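Local coordinates for protein shikimate 5-dehydrogenase (Thermus thermophilus, PDB 2D5C) that catalyses the reversible NADPH-dependent reduction of 3-dehydroshikimate to shikimate, a step of the chorismate pathway leading to the aromatic amino acids, at residues 21-26 / 251-256; 182-187 / 206-211; 195-200 / 221-226. One frame throughout, in Å; residues are numbered along the deposited sequence.

Contact 1: residues 21-26 / 251-256; sequences AFALES and SGMEEA
Phe22 reaches across from helix 16-26 with CG anti to its backbone N (chi1 162°) and lays one face of its ring on the bare backbone of Gly252, the carbonyl carbon C of Gly252 standing 3.4 Å above the ring plane toward the rim. Here the packing is tightest: with no side chain on Gly252, Phe22 CZ comes to 3.6 Å from Gly252 CA. Met253 crosses the ring obliquely, its CG 3.6 Å from Phe22 CD2. The short axes cross about midway between perpendicular and antiparallel (136°), 9.4 Å apart at closest approach. This joins the substrate-binding domain, which carries helix 16-26, to helix 250-260 near the C-terminus, so that the end of the chain packs back against its beginning. On the buried side, Met253 bends at chi3 (66°) and touches Met19 and His20 of helix 16-26 and Ala237 of helix 229-244, while its SD makes a looser contact, 4.3 Å, with Ala23 CB; the buried Ala256 brings its CB to 4.0 Å from Phe22 CB. On the outer side of helix 250-260, by contrast, Ser251 is exposed and the partly exposed Glu254 starts away from helix 16-26 and forms a salt bridge with Arg258.

Contact 2: residues 182-187 / 206-211; sequences GLEDPS and VYRPLW
Glu184 sets out away from 206-211, but chi1 of -43° puts CG beside its own backbone N and chi2 of -82° folds the chain back, while Arg208 runs extended from CG to NE. The two side chains therefore lie side by side, pointing the same way, with Glu184 OE2 3.5 Å from Arg208 CD. At the base of these side chains the backbones meet: Glu184 N donates to Arg208 O over 2.6 Å in a nearly straight bond (175°), arriving from above the carbonyl plane. The CA of Leu183 makes a CA-H...O contact with the same oxygen at 3.5 Å. Arg208 precedes a cis peptide bond, and Pro209 CD packs 3.6 Å from Gly182 O; Val206 CG1 lies against Leu183 CA at 3.8 Å. In 182-187, Asp185 OD1 accepts from both the N and the OG of Ser187, the first closing an Asx turn. Two loops following neighbouring strands of the NADP-binding Rossmann domain are thus tied together, the second of which carries Tyr207, a shikimate-binding residue. Arg208 NH2 donates to His13 O. Glu184 OE2 stays 4.5 Å from Arg208 NE and well out of the guanidinium plane, so any attraction between the two charges is probably non-directional, without an N-H pointing at the carboxylate.

Contact 3: residues 195-200 / 221-226; sequences LFPEEG and KGLKVQ
Glu198 O is gripped by two waters, both donating to it, one at 2.5 Å and the other at 3.1 Å, with no protein donor reaching it across the contact. The first water donates also to Gly222 O and the second to Lys221 O, so three carbonyls that could not bond one another are joined through two shared donors. Gly222 ends helix 213-220 in a Schellman motif, with positive phi (95°) and two bonds back into the last turn, which places its carbonyl beside that of Lys221. Further along, Lys224 N donates to Gly200 O over 2.9 Å, in the carbonyl plane and fairly straight at 167°, and Leu223 CA adds a CA-H...O contact to the same oxygen. That bond leads into the parallel pairing of strand 224-226, the outermost strand of the Rossmann sheet within the chain, with strand 201-204, where Ala202 bonds to Lys224 and Gln226. The helix between the two strands makes this a beta-alpha-beta crossover.

Leu223, with CG beside its own backbone N (chi1 -55°), fills the apolar side by splitting its two methyls. CD1 lies 3.8 Å from Pro197 CG, the side chains crossing at about a right angle, and approaches the edge of the Phe196 ring. CD2 presses on the backbone, 3.3 Å from both Pro197 O and Glu199 C. Lys221, bent at chi2 and chi3, curls over Phe196 CB with its CE at 3.8 Å. Phe196 also meets the ring of Phe214 on helix 213-220. Lys221 NZ goes to Ala193 O and not to Glu198, whose OE2 stays 5.4 Å from Lys221 NZ, so attraction between these charges is probably modest; Glu198 O is linked to Lys221 O and Gly222 O through water.

In the fold
Contacts 2 and 3 both belong to the NADP-binding Rossmann domain, their centres 18 Å apart, and their segments alternate along the chain: 182-187, 195-200, 206-211, 221-226. Contact 3 lies at the start of strands 201-204 and 224-226, with helix 213-220 between them, and contact 2 joins the loops that follow strands 174-177 and 201-204. They touch where Trp211 CZ3 packs 3.8 Å from Val225 CG2. Contact 1, its centre 23 Å from contact 2 and 31 Å from contact 3, encloses both in sequence, returning helix 250-260 to the substrate-binding domain. Shikimate is bound between the domains, with Tyr207 of contact 2 in its pocket and the Met253 side chain of contact 1 about 10 Å from it.

Contact 1: residues 21-26 / 251-256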
loop_
_atom_site.group_PDB
_atom_site.type_symbol
_atom_site.label_atom_id
_atom_site.label_comp_id
_atom_site.label_asym_id
_atom_site.label_seq_id
_atom_site.Cartn_x
_atom_site.Cartn_y
_atom_site.Cartn_z
ATOM N N ALA A 21 13.418 12.368 7.600
ATOM C CA ALA A 21 13.175 13.805 7.564
ATOM C C ALA A 21 13.880 14.259 6.294
ATOM O O ALA A 21 13.358 15.075 5.532
ATOM C CB ALA A 21 13.784 14.481 8.791
ATOM N N PHE A 22 15.070 13.709 6.058
ATOM C CA PHE A 22 15.815 14.026 4.849
ATOM C C PHE A 22 15.012 13.554 3.635
ATOM O O PHE A 22 14.868 14.276 2.652
ATOM C CB PHE A 22 17.172 13.315 4.826
ATOM C CG PHE A 22 17.782 13.247 3.455
ATOM C CD1 PHE A 22 18.363 14.376 2.879
ATOM C CD2 PHE A 22 17.691 12.081 2.695
ATOM C CE1 PHE A 22 18.836 14.348 1.575
ATOM C CE2 PHE A 22 18.159 12.043 1.384
ATOM C CZ PHE A 22 18.732 13.177 0.821
ATOM N N ALA A 23 14.502 12.331 3.704
ATOM C CA ALA A 23 13.747 11.785 2.582
ATOM C C ALA A 23 12.603 12.714 2.177
ATOM O O ALA A 23 12.445 13.046 1.005
ATOM C CB ALA A 23 13.196 10.384 2.944
ATOM N N LEU A 24 11.816 13.127 3.163
ATOM C CA LEU A 24 10.670 13.997 2.928
ATOM C C LEU A 24 11.018 15.323 2.263
ATOM O O LEU A 24 10.460 15.652 1.222
ATOM C CB LEU A 24 9.940 14.259 4.243
ATOM C CG LEU A 24 9.146 13.063 4.769
ATOM C CD1 LEU A 24 8.809 13.256 6.235
ATOM C CD2 LEU A 24 7.892 12.883 3.924
ATOM N N GLU A 25 11.943 16.077 2.852
ATOM C CA GLU A 25 12.312 17.372 2.279
ATOM C C GLU A 25 12.979 17.207 0.921
ATOM O O GLU A 25 12.754 17.998 0.006
ATOM C CB GLU A 25 13.221 18.147 3.247
ATOM C CG GLU A 25 14.627 17.584 3.461
ATOM C CD GLU A 25 15.571 17.880 2.301
ATOM O OE1 GLU A 25 15.433 18.953 1.671
ATOM O OE2 GLU A 25 16.464 17.046 2.030
ATOM N N SER A 26 13.792 16.164 0.797
ATOM C CA SER A 26 14.499 15.873 -0.441
ATOM C C SER A 26 13.535 15.668 -1.607
ATOM O O SER A 26 13.834 16.018 -2.754
ATOM C CB SER A 26 15.349 14.615 -0.260
ATOM O OG SER A 26 15.843 14.179 -1.509
ATOM N N SER A 251 22.038 7.247 -0.391
ATOM C CA SER A 251 23.279 7.834 0.111
ATOM C C SER A 251 22.970 9.067 0.953
ATOM O O SER A 251 23.650 9.346 1.941
ATOM C CB SER A 251 24.199 8.202 -1.055
ATOM O OG SER A 251 24.649 7.041 -1.732
ATOM N N GLY A 252 21.941 9.808 0.555
ATOM C CA GLY A 252 21.555 10.986 1.306
ATOM C C GLY A 252 21.023 10.584 2.667
ATOM O O GLY A 252 21.294 11.231 3.676
ATOM N N MET A 253 20.248 9.506 2.701
ATOM C CA MET A 253 19.712 9.033 3.960
ATOM C C MET A 253 20.830 8.492 4.851
ATOM O O MET A 253 20.771 8.619 6.072
ATOM C CB MET A 253 18.654 7.952 3.704
ATOM C CG MET A 253 17.398 8.523 3.053
ATOM S SD MET A 253 16.137 7.272 2.674
ATOM C CE MET A 253 15.703 6.783 4.326
ATOM N N GLU A 254 21.849 7.898 4.245
ATOM C CA GLU A 254 22.955 7.348 5.023
ATOM C C GLU A 254 23.677 8.503 5.702
ATOM O O GLU A 254 23.950 8.465 6.905
ATOM C CB GLU A 254 23.932 6.596 4.124
ATOM C CG GLU A 254 24.920 5.737 4.900
ATOM C CD GLU A 254 26.034 5.208 4.029
ATOM O OE1 GLU A 254 25.752 4.779 2.889
ATOM O OE2 GLU A 254 27.195 5.216 4.491
ATOM N N GLU A 255 23.963 9.535 4.915
ATOM C CA GLU A 255 24.646 10.722 5.414
ATOM C C GLU A 255 23.876 11.356 6.566
ATOM O O GLU A 255 24.467 11.816 7.542
ATOM C CB GLU A 255 24.818 11.735 4.281
ATOM C CG GLU A 255 25.521 13.019 4.686
ATOM C CD GLU A 255 26.799 12.761 5.461
ATOM O OE1 GLU A 255 27.568 11.861 5.055
ATOM O OE2 GLU A 255 27.040 13.463 6.468
ATOM N N ALA A 256 22.551 11.360 6.456
ATOM C CA ALA A 256 21.693 11.934 7.483
ATOM C C ALA A 256 21.754 11.146 8.791
ATOM O O ALA A 256 21.685 11.723 9.876
ATOM C CB ALA A 256 20.250 11.995 6.977
#

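Contact 2: residues 182-187 / 206-211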
loop_
_atom_site.group_PDB
_atom_site.type_symbol
_atom_site.label_atom_id
_atom_site.label_comp_id
_atom_site.label_asym_id
_atom_site.label_seq_id
_atom_site.Cartn_x
_atom_site.Cartn_y
_atom_site.Cartn_z
ATOM N N GLY A 182 27.589 -6.590 21.059
ATOM C CA GLY A 182 28.342 -5.437 20.615
ATOM C C GLY A 182 27.541 -4.158 20.705
ATOM O O GLY A 182 28.106 -3.062 20.693
ATOM N N LEU A 183 26.219 -4.282 20.784
ATOM C CA LEU A 183 25.360 -3.107 20.879
ATOM C C LEU A 183 25.692 -2.331 22.158
ATOM O O LEU A 183 25.608 -2.866 23.264
ATOM C CB LEU A 183 23.888 -3.535 20.878
ATOM C CG LEU A 183 22.818 -2.450 21.021
ATOM C CD1 LEU A 183 22.912 -1.458 19.874
ATOM C CD2 LEU A 183 21.451 -3.109 21.033
ATOM N N GLU A 184 26.084 -1.075 21.984
ATOM C CA GLU A 184 26.461 -0.193 23.091
ATOM C C GLU A 184 27.448 -0.856 24.063
ATOM O O GLU A 184 27.390 -0.629 25.273
ATOM C CB GLU A 184 25.205 0.263 23.858
ATOM C CG GLU A 184 24.026 0.655 22.969
ATOM C CD GLU A 184 24.105 2.073 22.435
ATOM O OE1 GLU A 184 25.216 2.534 22.110
ATOM O OE2 GLU A 184 23.042 2.721 22.326
ATOM N N ASP A 185 28.349 -1.681 23.542
ATOM C CA ASP A 185 29.339 -2.346 24.382
ATOM C C ASP A 185 30.622 -2.598 23.575
ATOM O O ASP A 185 30.795 -3.661 22.970
ATOM C CB ASP A 185 28.789 -3.672 24.924
ATOM C CG ASP A 185 29.703 -4.294 25.966
ATOM O OD1 ASP A 185 30.835 -3.788 26.148
ATOM O OD2 ASP A 185 29.301 -5.292 26.601
ATOM N N PRO A 186 31.538 -1.614 23.556
ATOM C CA PRO A 186 32.805 -1.730 22.820
ATOM C C PRO A 186 33.688 -2.896 23.250
ATOM O O PRO A 186 34.642 -3.251 22.549
ATOM C CB PRO A 186 33.476 -0.379 23.075
ATOM C CG PRO A 186 32.311 0.551 23.254
ATOM C CD PRO A 186 31.397 -0.266 24.135
ATOM N N SER A 187 33.376 -3.505 24.390
ATOM C CA SER A 187 34.177 -4.618 24.887
ATOM C C SER A 187 33.688 -5.981 24.420
ATOM O O SER A 187 34.355 -6.992 24.634
ATOM C CB SER A 187 34.196 -4.622 26.426
ATOM O OG SER A 187 33.135 -5.411 26.954
ATOM N N VAL A 206 24.940 -3.935 13.727
ATOM C CA VAL A 206 24.976 -3.064 14.902
ATOM C C VAL A 206 25.729 -1.808 14.482
ATOM O O VAL A 206 26.835 -1.901 13.923
ATOM C CB VAL A 206 25.746 -3.708 16.086
ATOM C CG1 VAL A 206 25.991 -2.663 17.195
ATOM C CG2 VAL A 206 24.961 -4.889 16.643
ATOM N N TYR A 207 25.133 -0.642 14.726
ATOM C CA TYR A 207 25.781 0.620 14.376
ATOM C C TYR A 207 25.906 1.576 15.572
ATOM O O TYR A 207 26.134 2.771 15.403
ATOM C CB TYR A 207 25.062 1.296 13.199
ATOM C CG TYR A 207 23.585 1.527 13.409
ATOM C CD1 TYR A 207 23.130 2.546 14.242
ATOM C CD2 TYR A 207 22.642 0.706 12.792
ATOM C CE1 TYR A 207 21.767 2.742 14.461
ATOM C CE2 TYR A 207 21.284 0.891 13.002
ATOM C CZ TYR A 207 20.852 1.906 13.836
ATOM O OH TYR A 207 19.506 2.083 14.044
ATOM N N ARG A 208 25.753 1.029 16.774
ATOM C CA ARG A 208 25.919 1.781 18.022
ATOM C C ARG A 208 26.744 0.924 18.968
ATOM O O ARG A 208 26.221 0.008 19.606
ATOM C CB ARG A 208 24.567 2.090 18.680
ATOM C CG ARG A 208 23.839 3.296 18.109
ATOM C CD ARG A 208 22.653 3.674 18.998
ATOM N NE ARG A 208 21.994 4.904 18.563
ATOM C CZ ARG A 208 22.544 6.115 18.622
ATOM N NH1 ARG A 208 23.770 6.267 19.106
ATOM N NH2 ARG A 208 21.868 7.174 18.192
ATOM N N PRO A 209 28.054 1.197 19.072
ATOM C CA PRO A 209 28.850 2.223 18.392
ATOM C C PRO A 209 28.974 1.939 16.891
ATOM O O PRO A 209 28.738 0.811 16.457
ATOM C CB PRO A 209 30.190 2.120 19.100
ATOM C CG PRO A 209 30.291 0.649 19.374
ATOM C CD PRO A 209 28.914 0.327 19.894
ATOM N N LEU A 210 29.348 2.947 16.104
ATOM C CA LEU A 210 29.494 2.748 14.659
ATOM C C LEU A 210 30.597 1.727 14.376
ATOM O O LEU A 210 30.393 0.762 13.635
ATOM C CB LEU A 210 29.816 4.070 13.951
ATOM C CG LEU A 210 29.974 4.010 12.429
ATOM C CD1 LEU A 210 28.656 3.550 11.785
ATOM C CD2 LEU A 210 30.375 5.386 11.886
ATOM N N TRP A 211 31.773 1.951 14.955
ATOM C CA TRP A 211 32.880 1.026 14.779
ATOM C C TRP A 211 32.958 0.105 15.976
ATOM O O TRP A 211 33.667 0.362 16.943
ATOM C CB TRP A 211 34.187 1.790 14.570
ATOM C CG TRP A 211 34.196 2.419 13.221
ATOM C CD1 TRP A 211 33.898 3.715 12.915
ATOM C CD2 TRP A 211 34.376 1.741 11.967
ATOM N NE1 TRP A 211 33.875 3.884 11.549
ATOM C CE2 TRP A 211 34.166 2.688 10.946
ATOM C CE3 TRP A 211 34.690 0.423 11.614
ATOM C CZ2 TRP A 211 34.263 2.362 9.585
ATOM C CZ3 TRP A 211 34.785 0.095 10.260
ATOM C CH2 TRP A 211 34.572 1.064 9.264
#

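Contact 3: residues 195-200 / 221-226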
loop_
_atom_site.group_PDB
_atom_site.type_symbol
_atom_site.label_atom_id
_atom_site.label_comp_id
_atom_site.label_asym_id
_atom_site.label_seq_id
_atom_site.Cartn_x
_atom_site.Cartn_y
_atom_site.Cartn_z
ATOM N N LEU A 195 38.830 -16.670 15.645
ATOM C CA LEU A 195 37.902 -17.400 14.777
ATOM C C LEU A 195 37.589 -16.641 13.486
ATOM O O LEU A 195 36.863 -17.138 12.617
ATOM C CB LEU A 195 36.605 -17.737 15.524
ATOM C CG LEU A 195 36.763 -18.720 16.696
ATOM C CD1 LEU A 195 35.379 -19.132 17.206
ATOM C CD2 LEU A 195 37.544 -19.944 16.254
ATOM N N PHE A 196 38.137 -15.438 13.357
ATOM C CA PHE A 196 37.925 -14.663 12.133
ATOM C C PHE A 196 38.725 -15.276 10.983
ATOM O O PHE A 196 39.789 -15.865 11.207
ATOM C CB PHE A 196 38.409 -13.211 12.288
ATOM C CG PHE A 196 37.454 -12.305 13.033
ATOM C CD1 PHE A 196 37.327 -12.385 14.417
ATOM C CD2 PHE A 196 36.689 -11.364 12.348
ATOM C CE1 PHE A 196 36.456 -11.538 15.108
ATOM C CE2 PHE A 196 35.809 -10.507 13.031
ATOM C CZ PHE A 196 35.695 -10.595 14.410
ATOM N N PRO A 197 38.223 -15.160 9.739
ATOM C CA PRO A 197 38.953 -15.708 8.590
ATOM C C PRO A 197 40.116 -14.741 8.297
ATOM O O PRO A 197 40.034 -13.570 8.664
ATOM C CB PRO A 197 37.900 -15.701 7.493
ATOM C CG PRO A 197 37.140 -14.419 7.785
ATOM C CD PRO A 197 36.935 -14.586 9.310
ATOM N N GLU A 198 41.200 -15.222 7.676
ATOM C CA GLU A 198 42.351 -14.348 7.380
ATOM C C GLU A 198 42.123 -13.542 6.089
ATOM O O GLU A 198 42.935 -12.687 5.722
ATOM C CB GLU A 198 43.662 -15.153 7.277
ATOM C CG GLU A 198 44.108 -15.961 8.512
ATOM C CD GLU A 198 44.645 -15.121 9.665
ATOM O OE1 GLU A 198 45.312 -14.076 9.438
ATOM O OE2 GLU A 198 44.405 -15.555 10.812
ATOM N N GLU A 199 41.018 -13.822 5.399
ATOM C CA GLU A 199 40.679 -13.094 4.175
ATOM C C GLU A 199 39.175 -13.085 3.912
ATOM O O GLU A 199 38.464 -14.022 4.271
ATOM C CB GLU A 199 41.393 -13.697 2.963
ATOM C CG GLU A 199 40.761 -14.982 2.445
ATOM C CD GLU A 199 41.237 -15.345 1.044
ATOM O OE1 GLU A 199 42.287 -16.004 0.922
ATOM O OE2 GLU A 199 40.558 -14.968 0.062
ATOM N N GLY A 200 38.700 -12.019 3.281
ATOM C CA GLY A 200 37.288 -11.901 2.981
ATOM C C GLY A 200 36.703 -10.563 3.400
ATOM O O GLY A 200 37.397 -9.545 3.380
ATOM N N LYS A 221 42.190 -7.628 11.045
ATOM C CA LYS A 221 42.474 -8.991 10.602
ATOM C C LYS A 221 42.771 -9.074 9.110
ATOM O O LYS A 221 43.211 -10.108 8.614
ATOM C CB LYS A 221 41.279 -9.898 10.907
ATOM C CG LYS A 221 41.562 -11.383 10.774
ATOM C CD LYS A 221 42.411 -11.877 11.934
ATOM C CE LYS A 221 41.698 -11.647 13.261
ATOM N NZ LYS A 221 42.552 -11.965 14.436
ATOM N N GLY A 222 42.514 -7.990 8.393
ATOM C CA GLY A 222 42.757 -7.996 6.967
ATOM C C GLY A 222 41.513 -8.327 6.169
ATOM O O GLY A 222 41.611 -8.931 5.098
ATOM N N LEU A 223 40.343 -7.957 6.693
ATOM C CA LEU A 223 39.082 -8.194 6.001
ATOM C C LEU A 223 38.505 -6.866 5.540
ATOM O O LEU A 223 38.714 -5.831 6.176
ATOM C CB LEU A 223 38.047 -8.873 6.926
ATOM C CG LEU A 223 38.435 -10.185 7.609
ATOM C CD1 LEU A 223 37.207 -10.711 8.349
ATOM C CD2 LEU A 223 38.924 -11.203 6.605
ATOM N N LYS A 224 37.774 -6.891 4.429
ATOM C CA LYS A 224 37.130 -5.687 3.923
ATOM C C LYS A 224 35.899 -5.532 4.824
ATOM O O LYS A 224 35.263 -6.529 5.158
ATOM C CB LYS A 224 36.702 -5.896 2.464
ATOM C CG LYS A 224 36.237 -4.626 1.774
ATOM C CD LYS A 224 35.812 -4.905 0.336
ATOM C CE LYS A 224 35.372 -3.631 -0.371
ATOM N NZ LYS A 224 36.464 -2.622 -0.426
ATOM N N VAL A 225 35.557 -4.311 5.221
ATOM C CA VAL A 225 34.415 -4.144 6.122
ATOM C C VAL A 225 33.384 -3.102 5.725
ATOM O O VAL A 225 33.659 -2.190 4.949
ATOM C CB VAL A 225 34.872 -3.779 7.575
ATOM C CG1 VAL A 225 35.760 -4.870 8.147
ATOM C CG2 VAL A 225 35.585 -2.428 7.580
ATOM N N GLN A 226 32.183 -3.255 6.276
ATOM C CA GLN A 226 31.104 -2.305 6.047
ATOM C C GLN A 226 30.318 -2.150 7.340
ATOM O O GLN A 226 29.996 -3.137 7.995
ATOM C CB GLN A 226 30.162 -2.773 4.937
ATOM C CG GLN A 226 29.077 -1.744 4.636
ATOM C CD GLN A 226 28.171 -2.157 3.498
ATOM O OE1 GLN A 226 27.446 -3.150 3.594
ATOM N NE2 GLN A 226 28.209 -1.398 2.407
HETATM O O HOH W 1 43.896 -10.637 4.639
HETATM O O HOH W 2 45.149 -10.639 6.474
#